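Local structure of Dbv8 protein (Nonomuraea, 4MFZ) at residues R128-L142 with E176-V189. The protein probably transfers a long aliphatic acyl chain from acyl-CoA to an amino group during glycopeptide antibiotic biosynthesis, as a GNAT-family N-acyltransferase. Residues are numbered along the deposited sequence; the frame is centred on the assembly and turned at random.
Sequences RYFHVYVFLATLPAL and EGGTNMPWWLTLLV
The imidazole of His131 lies between two apolar groups: CB of Pro182 sits 3.5 Å from the ring centroid over one face, a CH-pi contact, and Phe130 CD2 covers the opposite face. Proline suits the first turn of helix 182-192, where no N-H is needed, and offers a compact CH surface. At the imidazole edge, water 3 bridges ND1 to OG1 of Thr186, while NE2 bonds the carbonyl of Pro117, so polar contacts fix a ring held on both faces. In Phe135, chi1 of -161° turns the ring toward Val189 and Leu188, with CG2 of Val189 over one face and Leu188 CD2 at the edge, 3.9 Å from CE1. The side chain of Leu188 is about 13 Å from the bound decanoyl-CoA. Beta-branched Val189 is a knob among Phe135, Thr138, Leu139 and Leu142, its CG1 beside Thr138 CG2. The helical segments run 5° apart, axes 10.5 Å from each other. Toward the N-terminal end, Arg128 NH1 bonds Gly177 O (2.9 Å) on a carbonyl lone pair and makes a nearly straight hydrogen bond (171°), part of a salt bridge, to Glu176 OE1, met from above the carboxylate plane. Gly177, with no side chain to collide, packs its CA 3.4 Å from Tyr129 OH, whose hydrogen bonds go to Glu77 and Asp74. Water 1 donates to Arg128 O and accepts from Thr179 N, linking the segments; water 2 joins Arg128 O to His131 N within 128-142. Polar groups thus fix the charged, hydrated end and the water-bridged histidine, while apolar packing at Phe135 and Val189 holds the helices side by side.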
ATOM      1  N   ARG A 128      11.522  -2.533 -12.672  1.00 17.32           N
ATOM      2  CA  ARG A 128      11.463  -1.602 -11.561  1.00 18.32           C
ATOM      3  C   ARG A 128      10.039  -1.034 -11.289  1.00 16.96           C
ATOM      4  O   ARG A 128       9.586  -0.968 -10.139  1.00 16.53           O
ATOM      5  CB  ARG A 128      12.507  -0.512 -11.873  1.00 19.58           C
ATOM      6  CG  ARG A 128      12.681   0.571 -10.846  1.00 22.22           C
ATOM      7  CD  ARG A 128      13.676   1.614 -11.382  1.00 21.85           C
ATOM      8  NE  ARG A 128      15.031   1.073 -11.374  1.00 21.45           N
ATOM      9  CZ  ARG A 128      15.818   1.053 -10.305  1.00 22.23           C
ATOM     10  NH1 ARG A 128      15.401   1.583  -9.161  1.00 20.77           N
ATOM     11  NH2 ARG A 128      17.045   0.538 -10.386  1.00 22.59           N
ATOM     12  N   TYR A 129       9.319  -0.683 -12.351  1.00 16.12           N
ATOM     13  CA  TYR A 129       7.953  -0.170 -12.226  1.00 16.52           C
ATOM     14  C   TYR A 129       6.853  -1.227 -12.515  1.00 15.49           C
ATOM     15  O   TYR A 129       5.718  -0.876 -12.768  1.00 14.72           O
ATOM     16  CB  TYR A 129       7.761   1.023 -13.158  1.00 17.11           C
ATOM     17  CG  TYR A 129       8.623   2.236 -12.819  1.00 19.04           C
ATOM     18  CD1 TYR A 129       8.376   2.975 -11.666  1.00 18.22           C
ATOM     19  CD2 TYR A 129       9.674   2.652 -13.663  1.00 18.87           C
ATOM     20  CE1 TYR A 129       9.144   4.073 -11.333  1.00 19.68           C
ATOM     21  CE2 TYR A 129      10.441   3.776 -13.337  1.00 19.99           C
ATOM     22  CZ  TYR A 129      10.159   4.475 -12.168  1.00 20.19           C
ATOM     23  OH  TYR A 129      10.864   5.589 -11.781  1.00 21.07           O
ATOM     24  N   PHE A 130       7.197  -2.511 -12.469  1.00 15.10           N
ATOM     25  CA  PHE A 130       6.255  -3.600 -12.819  1.00 15.38           C
ATOM     26  C   PHE A 130       4.862  -3.424 -12.218  1.00 14.80           C
ATOM     27  O   PHE A 130       3.882  -3.600 -12.895  1.00 15.14           O
ATOM     28  CB  PHE A 130       6.823  -4.966 -12.371  1.00 15.16           C
ATOM     29  CG  PHE A 130       5.898  -6.131 -12.629  1.00 16.14           C
ATOM     30  CD1 PHE A 130       5.674  -6.591 -13.923  1.00 16.50           C
ATOM     31  CD2 PHE A 130       5.247  -6.782 -11.567  1.00 16.15           C
ATOM     32  CE1 PHE A 130       4.815  -7.681 -14.160  1.00 17.00           C
ATOM     33  CE2 PHE A 130       4.395  -7.867 -11.798  1.00 16.73           C
ATOM     34  CZ  PHE A 130       4.174  -8.319 -13.094  1.00 16.32           C
ATOM     35  N   HIS A 131       4.792  -3.092 -10.938  1.00 15.73           N
ATOM     36  CA  HIS A 131       3.505  -2.970 -10.236  1.00 15.72           C
ATOM     37  C   HIS A 131       2.689  -1.775 -10.622  1.00 15.02           C
ATOM     38  O   HIS A 131       1.460  -1.799 -10.478  1.00 15.44           O
ATOM     39  CB  HIS A 131       3.722  -3.051  -8.723  1.00 17.57           C
ATOM     40  CG  HIS A 131       4.210  -4.403  -8.286  1.00 17.85           C
ATOM     41  ND1 HIS A 131       3.387  -5.484  -8.222  1.00 18.82           N
ATOM     42  CD2 HIS A 131       5.479  -4.856  -7.970  1.00 17.71           C
ATOM     43  CE1 HIS A 131       4.101  -6.570  -7.839  1.00 17.14           C
ATOM     44  NE2 HIS A 131       5.376  -6.191  -7.685  1.00 17.89           N
ATOM     45  N   VAL A 132       3.342  -0.739 -11.150  1.00 13.61           N
ATOM     46  CA  VAL A 132       2.638   0.361 -11.783  1.00 13.28           C
ATOM     47  C   VAL A 132       1.909  -0.167 -12.992  1.00 13.16           C
ATOM     48  O   VAL A 132       0.741   0.134 -13.202  1.00 12.33           O
ATOM     49  CB  VAL A 132       3.609   1.480 -12.240  1.00 13.14           C
ATOM     50  CG1 VAL A 132       2.847   2.624 -12.895  1.00 12.66           C
ATOM     51  CG2 VAL A 132       4.402   1.984 -11.060  1.00 13.41           C
ATOM     52  N   TYR A 133       2.598  -0.963 -13.812  1.00 13.85           N
ATOM     53  CA  TYR A 133       1.963  -1.525 -15.015  1.00 14.00           C
ATOM     54  C   TYR A 133       0.828  -2.488 -14.671  1.00 13.84           C
ATOM     55  O   TYR A 133      -0.224  -2.403 -15.271  1.00 14.34           O
ATOM     56  CB  TYR A 133       2.998  -2.160 -15.953  1.00 14.51           C
ATOM     57  CG  TYR A 133       4.065  -1.166 -16.345  1.00 14.62           C
ATOM     58  CD1 TYR A 133       3.727   0.008 -16.990  1.00 14.34           C
ATOM     59  CD2 TYR A 133       5.400  -1.376 -16.009  1.00 15.15           C
ATOM     60  CE1 TYR A 133       4.693   0.945 -17.331  1.00 15.50           C
ATOM     61  CE2 TYR A 133       6.366  -0.455 -16.355  1.00 15.82           C
ATOM     62  CZ  TYR A 133       5.996   0.701 -17.021  1.00 15.75           C
ATOM     63  OH  TYR A 133       6.946   1.622 -17.363  1.00 16.38           O
ATOM     64  N   VAL A 134       1.015  -3.330 -13.661  1.00 13.95           N
ATOM     65  CA  VAL A 134      -0.089  -4.202 -13.194  1.00 14.17           C
ATOM     66  C   VAL A 134      -1.264  -3.309 -12.707  1.00 14.12           C
ATOM     67  O   VAL A 134      -2.429  -3.562 -13.017  1.00 12.63           O
ATOM     68  CB  VAL A 134       0.364  -5.134 -12.050  1.00 14.50           C
ATOM     69  CG1 VAL A 134      -0.793  -5.985 -11.566  1.00 13.84           C
ATOM     70  CG2 VAL A 134       1.489  -6.043 -12.502  1.00 14.88           C
ATOM     71  N   PHE A 135      -0.938  -2.245 -11.968  1.00 15.02           N
ATOM     72  CA  PHE A 135      -1.977  -1.305 -11.494  1.00 15.17           C
ATOM     73  C   PHE A 135      -2.773  -0.705 -12.646  1.00 14.28           C
ATOM     74  O   PHE A 135      -3.995  -0.805 -12.670  1.00 13.72           O
ATOM     75  CB  PHE A 135      -1.337  -0.198 -10.697  1.00 16.39           C
ATOM     76  CG  PHE A 135      -2.282   0.529  -9.806  1.00 17.47           C
ATOM     77  CD1 PHE A 135      -2.502   0.086  -8.503  1.00 17.93           C
ATOM     78  CD2 PHE A 135      -2.934   1.695 -10.252  1.00 17.55           C
ATOM     79  CE1 PHE A 135      -3.390   0.785  -7.658  1.00 19.07           C
ATOM     80  CE2 PHE A 135      -3.801   2.388  -9.414  1.00 18.13           C
ATOM     81  CZ  PHE A 135      -4.028   1.929  -8.118  1.00 17.80           C
ATOM     82  N   LEU A 136      -2.077  -0.091 -13.605  1.00 14.41           N
ATOM     83  CA  LEU A 136      -2.730   0.562 -14.746  1.00 14.14           C
ATOM     84  C   LEU A 136      -3.550  -0.432 -15.592  1.00 14.51           C
ATOM     85  O   LEU A 136      -4.701  -0.132 -15.968  1.00 13.76           O
ATOM     86  CB  LEU A 136      -1.716   1.286 -15.634  1.00 14.40           C
ATOM     87  CG  LEU A 136      -0.818   2.393 -15.072  1.00 15.06           C
ATOM     88  CD1 LEU A 136       0.182   2.848 -16.141  1.00 13.44           C
ATOM     89  CD2 LEU A 136      -1.684   3.558 -14.567  1.00 15.78           C
ATOM     90  N   ALA A 137      -2.974  -1.614 -15.854  1.00 14.02           N
ATOM     91  CA  ALA A 137      -3.676  -2.694 -16.589  1.00 14.06           C
ATOM     92  C   ALA A 137      -5.004  -3.081 -15.910  1.00 13.87           C
ATOM     93  O   ALA A 137      -5.955  -3.446 -16.568  1.00 14.86           O
ATOM     94  CB  ALA A 137      -2.768  -3.919 -16.707  1.00 13.46           C
ATOM     95  N   THR A 138      -5.053  -3.003 -14.591  1.00 14.67           N
ATOM     96  CA  THR A 138      -6.172  -3.558 -13.811  1.00 15.33           C
ATOM     97  C   THR A 138      -7.232  -2.484 -13.489  1.00 16.13           C
ATOM     98  O   THR A 138      -8.300  -2.804 -12.958  1.00 17.36           O
ATOM     99  CB  THR A 138      -5.633  -4.260 -12.548  1.00 15.00           C
ATOM    100  OG1 THR A 138      -4.630  -5.195 -12.951  1.00 16.54           O
ATOM    101  CG2 THR A 138      -6.720  -5.067 -11.790  1.00 15.79           C
ATOM    102  N   LEU A 139      -6.938  -1.229 -13.818  1.00 16.32           N
ATOM    103  CA  LEU A 139      -7.843  -0.093 -13.511  1.00 18.34           C
ATOM    104  C   LEU A 139      -9.259  -0.251 -14.089  1.00 18.06           C
ATOM    105  O   LEU A 139     -10.215  -0.008 -13.374  1.00 18.24           O
ATOM    106  CB  LEU A 139      -7.240   1.241 -13.980  1.00 18.99           C
ATOM    107  CG  LEU A 139      -7.018   2.340 -12.941  1.00 21.36           C
ATOM    108  CD1 LEU A 139      -6.431   1.732 -11.689  1.00 21.09           C
ATOM    109  CD2 LEU A 139      -6.094   3.433 -13.466  1.00 20.56           C
ATOM    110  N   PRO A 140      -9.398  -0.652 -15.380  1.00 18.99           N
ATOM    111  CA  PRO A 140     -10.757  -0.849 -15.869  1.00 19.18           C
ATOM    112  C   PRO A 140     -11.577  -1.908 -15.116  1.00 19.26           C
ATOM    113  O   PRO A 140     -12.759  -1.663 -14.834  1.00 20.44           O
ATOM    114  CB  PRO A 140     -10.560  -1.207 -17.357  1.00 19.25           C
ATOM    115  CG  PRO A 140      -9.271  -0.548 -17.714  1.00 19.83           C
ATOM    116  CD  PRO A 140      -8.415  -0.728 -16.485  1.00 18.60           C
ATOM    117  N   ALA A 141     -10.983  -3.063 -14.797  1.00 18.35           N
ATOM    118  CA  ALA A 141     -11.645  -4.058 -13.943  1.00 16.61           C
ATOM    119  C   ALA A 141     -11.969  -3.475 -12.568  1.00 16.17           C
ATOM    120  O   ALA A 141     -13.044  -3.674 -12.030  1.00 15.00           O
ATOM    121  CB  ALA A 141     -10.741  -5.278 -13.764  1.00 15.84           C
ATOM    122  N   LEU A 142     -11.004  -2.787 -11.974  1.00 15.17           N
ATOM    123  CA  LEU A 142     -11.213  -2.236 -10.644  1.00 16.20           C
ATOM    124  C   LEU A 142     -12.429  -1.299 -10.657  1.00 17.19           C
ATOM    125  O   LEU A 142     -13.302  -1.366  -9.781  1.00 19.08           O
ATOM    126  CB  LEU A 142      -9.941  -1.472 -10.174  1.00 15.23           C
ATOM    127  CG  LEU A 142      -9.985  -0.804  -8.803  1.00 15.14           C
ATOM    128  CD1 LEU A 142     -10.703   0.535  -8.903  1.00 16.35           C
ATOM    129  CD2 LEU A 142     -10.689  -1.691  -7.797  1.00 15.29           C
ATOM    130  N   GLU A 176      15.808   6.420  -5.927  1.00 35.85           N
ATOM    131  CA  GLU A 176      15.629   5.793  -7.239  1.00 32.40           C
ATOM    132  C   GLU A 176      14.179   5.313  -7.400  1.00 29.78           C
ATOM    133  O   GLU A 176      13.435   5.251  -6.435  1.00 29.09           O
ATOM    134  CB  GLU A 176      16.631   4.640  -7.444  1.00 32.36           C
ATOM    135  CG  GLU A 176      16.435   3.473  -6.503  1.00 33.65           C
ATOM    136  CD  GLU A 176      17.520   2.416  -6.605  1.00 38.48           C
ATOM    137  OE1 GLU A 176      17.165   1.222  -6.707  1.00 40.09           O
ATOM    138  OE2 GLU A 176      18.723   2.757  -6.558  1.00 37.34           O
ATOM    139  N   GLY A 177      13.800   4.976  -8.625  1.00 27.87           N
ATOM    140  CA  GLY A 177      12.419   4.626  -8.969  1.00 25.26           C
ATOM    141  C   GLY A 177      11.937   3.280  -8.451  1.00 23.18           C
ATOM    142  O   GLY A 177      12.703   2.307  -8.361  1.00 22.27           O
ATOM    143  N   GLY A 178      10.659   3.236  -8.095  1.00 20.81           N
ATOM    144  CA  GLY A 178      10.024   1.976  -7.754  1.00 19.28           C
ATOM    145  C   GLY A 178       8.675   2.173  -7.091  1.00 18.52           C
ATOM    146  O   GLY A 178       8.129   3.268  -7.095  1.00 17.11           O
ATOM    147  N   THR A 179       8.136   1.080  -6.564  1.00 18.31           N
ATOM    148  CA  THR A 179       6.895   1.079  -5.803  1.00 18.90           C
ATOM    149  C   THR A 179       7.222   0.512  -4.425  1.00 19.36           C
ATOM    150  O   THR A 179       7.785  -0.583  -4.308  1.00 20.98           O
ATOM    151  CB  THR A 179       5.814   0.167  -6.446  1.00 18.59           C
ATOM    152  OG1 THR A 179       6.393  -1.104  -6.787  1.00 18.64           O
ATOM    153  CG2 THR A 179       5.228   0.773  -7.677  1.00 16.95           C
ATOM    154  N   ASN A 180       6.886   1.265  -3.391  1.00 19.08           N
ATOM    155  CA  ASN A 180       6.953   0.808  -2.025  1.00 20.34           C
ATOM    156  C   ASN A 180       5.763  -0.117  -1.761  1.00 20.04           C
ATOM    157  O   ASN A 180       4.659   0.119  -2.268  1.00 17.60           O
ATOM    158  CB  ASN A 180       6.892   2.022  -1.066  1.00 21.76           C
ATOM    159  CG  ASN A 180       7.050   1.620   0.390  1.00 23.26           C
ATOM    160  OD1 ASN A 180       8.073   1.061   0.786  1.00 25.01           O
ATOM    161  ND2 ASN A 180       6.037   1.906   1.197  1.00 23.52           N
ATOM    162  N   MET A 181       5.999  -1.163  -0.976  1.00 20.72           N
ATOM    163  CA  MET A 181       4.932  -2.052  -0.496  1.00 21.14           C
ATOM    164  C   MET A 181       3.873  -2.455  -1.548  1.00 19.36           C
ATOM    165  O   MET A 181       2.702  -2.078  -1.458  1.00 18.07           O
ATOM    166  CB  MET A 181       4.333  -1.476   0.801  1.00 24.60           C
ATOM    167  CG  MET A 181       5.312  -1.533   1.965  1.00 29.77           C
ATOM    168  SD  MET A 181       5.859  -3.224   2.408  1.00 41.34           S
ATOM    169  CE  MET A 181       6.872  -3.811   1.036  1.00 37.40           C
ATOM    170  N   PRO A 182       4.302  -3.208  -2.575  1.00 19.71           N
ATOM    171  CA  PRO A 182       3.355  -3.584  -3.619  1.00 19.64           C
ATOM    172  C   PRO A 182       2.192  -4.475  -3.146  1.00 19.23           C
ATOM    173  O   PRO A 182       1.151  -4.505  -3.821  1.00 18.66           O
ATOM    174  CB  PRO A 182       4.221  -4.281  -4.681  1.00 19.65           C
ATOM    175  CG  PRO A 182       5.500  -4.642  -3.997  1.00 20.13           C
ATOM    176  CD  PRO A 182       5.683  -3.660  -2.865  1.00 19.62           C
ATOM    177  N   TRP A 183       2.334  -5.172  -2.013  1.00 18.41           N
ATOM    178  CA  TRP A 183       1.205  -5.965  -1.484  1.00 18.68           C
ATOM    179  C   TRP A 183       0.026  -5.064  -1.176  1.00 18.19           C
ATOM    180  O   TRP A 183      -1.137  -5.498  -1.280  1.00 16.67           O
ATOM    181  CB  TRP A 183       1.590  -6.783  -0.236  1.00 21.07           C
ATOM    182  CG  TRP A 183       1.679  -5.923   1.014  1.00 23.93           C
ATOM    183  CD1 TRP A 183       2.750  -5.118   1.410  1.00 24.59           C
ATOM    184  CD2 TRP A 183       0.630  -5.699   2.039  1.00 24.54           C
ATOM    185  NE1 TRP A 183       2.459  -4.440   2.571  1.00 25.92           N
ATOM    186  CE2 TRP A 183       1.199  -4.738   3.003  1.00 26.64           C
ATOM    187  CE3 TRP A 183      -0.675  -6.170   2.240  1.00 24.54           C
ATOM    188  CZ2 TRP A 183       0.478  -4.301   4.134  1.00 27.14           C
ATOM    189  CZ3 TRP A 183      -1.389  -5.716   3.375  1.00 24.22           C
ATOM    190  CH2 TRP A 183      -0.824  -4.811   4.298  1.00 24.74           C
ATOM    191  N   TRP A 184       0.301  -3.807  -0.791  1.00 16.55           N
ATOM    192  CA  TRP A 184      -0.769  -2.848  -0.495  1.00 16.40           C
ATOM    193  C   TRP A 184      -1.455  -2.364  -1.767  1.00 16.45           C
ATOM    194  O   TRP A 184      -2.693  -2.395  -1.857  1.00 16.45           O
ATOM    195  CB  TRP A 184      -0.230  -1.700   0.357  1.00 16.76           C
ATOM    196  CG  TRP A 184      -1.254  -0.744   0.914  1.00 17.61           C
ATOM    197  CD1 TRP A 184      -1.372   0.631   0.649  1.00 17.90           C
ATOM    198  CD2 TRP A 184      -2.317  -1.036   1.884  1.00 17.72           C
ATOM    199  NE1 TRP A 184      -2.389   1.183   1.371  1.00 17.76           N
ATOM    200  CE2 TRP A 184      -2.998   0.235   2.137  1.00 18.12           C
ATOM    201  CE3 TRP A 184      -2.735  -2.177   2.570  1.00 18.20           C
ATOM    202  CZ2 TRP A 184      -4.060   0.332   3.019  1.00 17.67           C
ATOM    203  CZ3 TRP A 184      -3.815  -2.069   3.443  1.00 18.18           C
ATOM    204  CH2 TRP A 184      -4.460  -0.838   3.658  1.00 17.66           C
ATOM    205  N   LEU A 185      -0.681  -1.949  -2.777  1.00 16.62           N
ATOM    206  CA  LEU A 185      -1.251  -1.636  -4.094  1.00 17.19           C
ATOM    207  C   LEU A 185      -2.106  -2.790  -4.627  1.00 16.66           C
ATOM    208  O   LEU A 185      -3.198  -2.537  -5.142  1.00 15.33           O
ATOM    209  CB  LEU A 185      -0.185  -1.292  -5.139  1.00 18.42           C
ATOM    210  CG  LEU A 185       0.748  -0.110  -4.893  1.00 20.88           C
ATOM    211  CD1 LEU A 185       1.801  -0.035  -6.011  1.00 20.44           C
ATOM    212  CD2 LEU A 185      -0.078   1.172  -4.792  1.00 20.75           C
ATOM    213  N   THR A 186      -1.602  -4.026  -4.505  1.00 15.16           N
ATOM    214  CA  THR A 186      -2.354  -5.238  -4.917  1.00 16.04           C
ATOM    215  C   THR A 186      -3.710  -5.359  -4.231  1.00 15.51           C
ATOM    216  O   THR A 186      -4.741  -5.496  -4.895  1.00 15.99           O
ATOM    217  CB  THR A 186      -1.516  -6.532  -4.738  1.00 16.18           C
ATOM    218  OG1 THR A 186      -0.365  -6.429  -5.553  1.00 16.83           O
ATOM    219  CG2 THR A 186      -2.261  -7.748  -5.189  1.00 17.54           C
ATOM    220  N   LEU A 187      -3.717  -5.280  -2.910  1.00 15.76           N
ATOM    221  CA  LEU A 187      -4.961  -5.285  -2.155  1.00 15.43           C
ATOM    222  C   LEU A 187      -5.950  -4.159  -2.570  1.00 14.91           C
ATOM    223  O   LEU A 187      -7.161  -4.386  -2.691  1.00 15.10           O
ATOM    224  CB  LEU A 187      -4.611  -5.181  -0.683  1.00 16.41           C
ATOM    225  CG  LEU A 187      -5.635  -5.705   0.306  1.00 18.07           C
ATOM    226  CD1 LEU A 187      -5.781  -7.226   0.122  1.00 17.43           C
ATOM    227  CD2 LEU A 187      -5.164  -5.348   1.717  1.00 18.07           C
ATOM    228  N   LEU A 188      -5.421  -2.968  -2.808  1.00 14.52           N
ATOM    229  CA  LEU A 188      -6.228  -1.804  -3.179  1.00 14.52           C
ATOM    230  C   LEU A 188      -6.830  -1.977  -4.575  1.00 14.69           C
ATOM    231  O   LEU A 188      -8.020  -1.744  -4.786  1.00 13.95           O
ATOM    232  CB  LEU A 188      -5.369  -0.547  -3.134  1.00 14.24           C
ATOM    233  CG  LEU A 188      -6.116   0.772  -3.432  1.00 14.57           C
ATOM    234  CD1 LEU A 188      -5.478   1.922  -2.632  1.00 14.36           C
ATOM    235  CD2 LEU A 188      -6.086   1.049  -4.917  1.00 14.49           C
ATOM    236  N   VAL A 189      -6.013  -2.422  -5.522  1.00 14.27           N
ATOM    237  CA  VAL A 189      -6.492  -2.585  -6.888  1.00 14.83           C
ATOM    238  C   VAL A 189      -7.379  -3.834  -7.093  1.00 14.65           C
ATOM    239  O   VAL A 189      -8.043  -3.953  -8.128  1.00 13.80           O
ATOM    240  CB  VAL A 189      -5.342  -2.486  -7.948  1.00 15.34           C
ATOM    241  CG1 VAL A 189      -4.795  -3.852  -8.307  1.00 15.48           C
ATOM    242  CG2 VAL A 189      -5.864  -1.822  -9.215  1.00 15.99           C
TER
HETATM  243  O   HOH W   1       9.739  -1.289  -7.205  1.00 15.31           O
HETATM  244  O   HOH W   2       6.890  -1.960  -9.118  1.00 16.42           O
HETATM  245  O   HOH W   3       0.514  -5.888  -8.279  1.00 18.85           O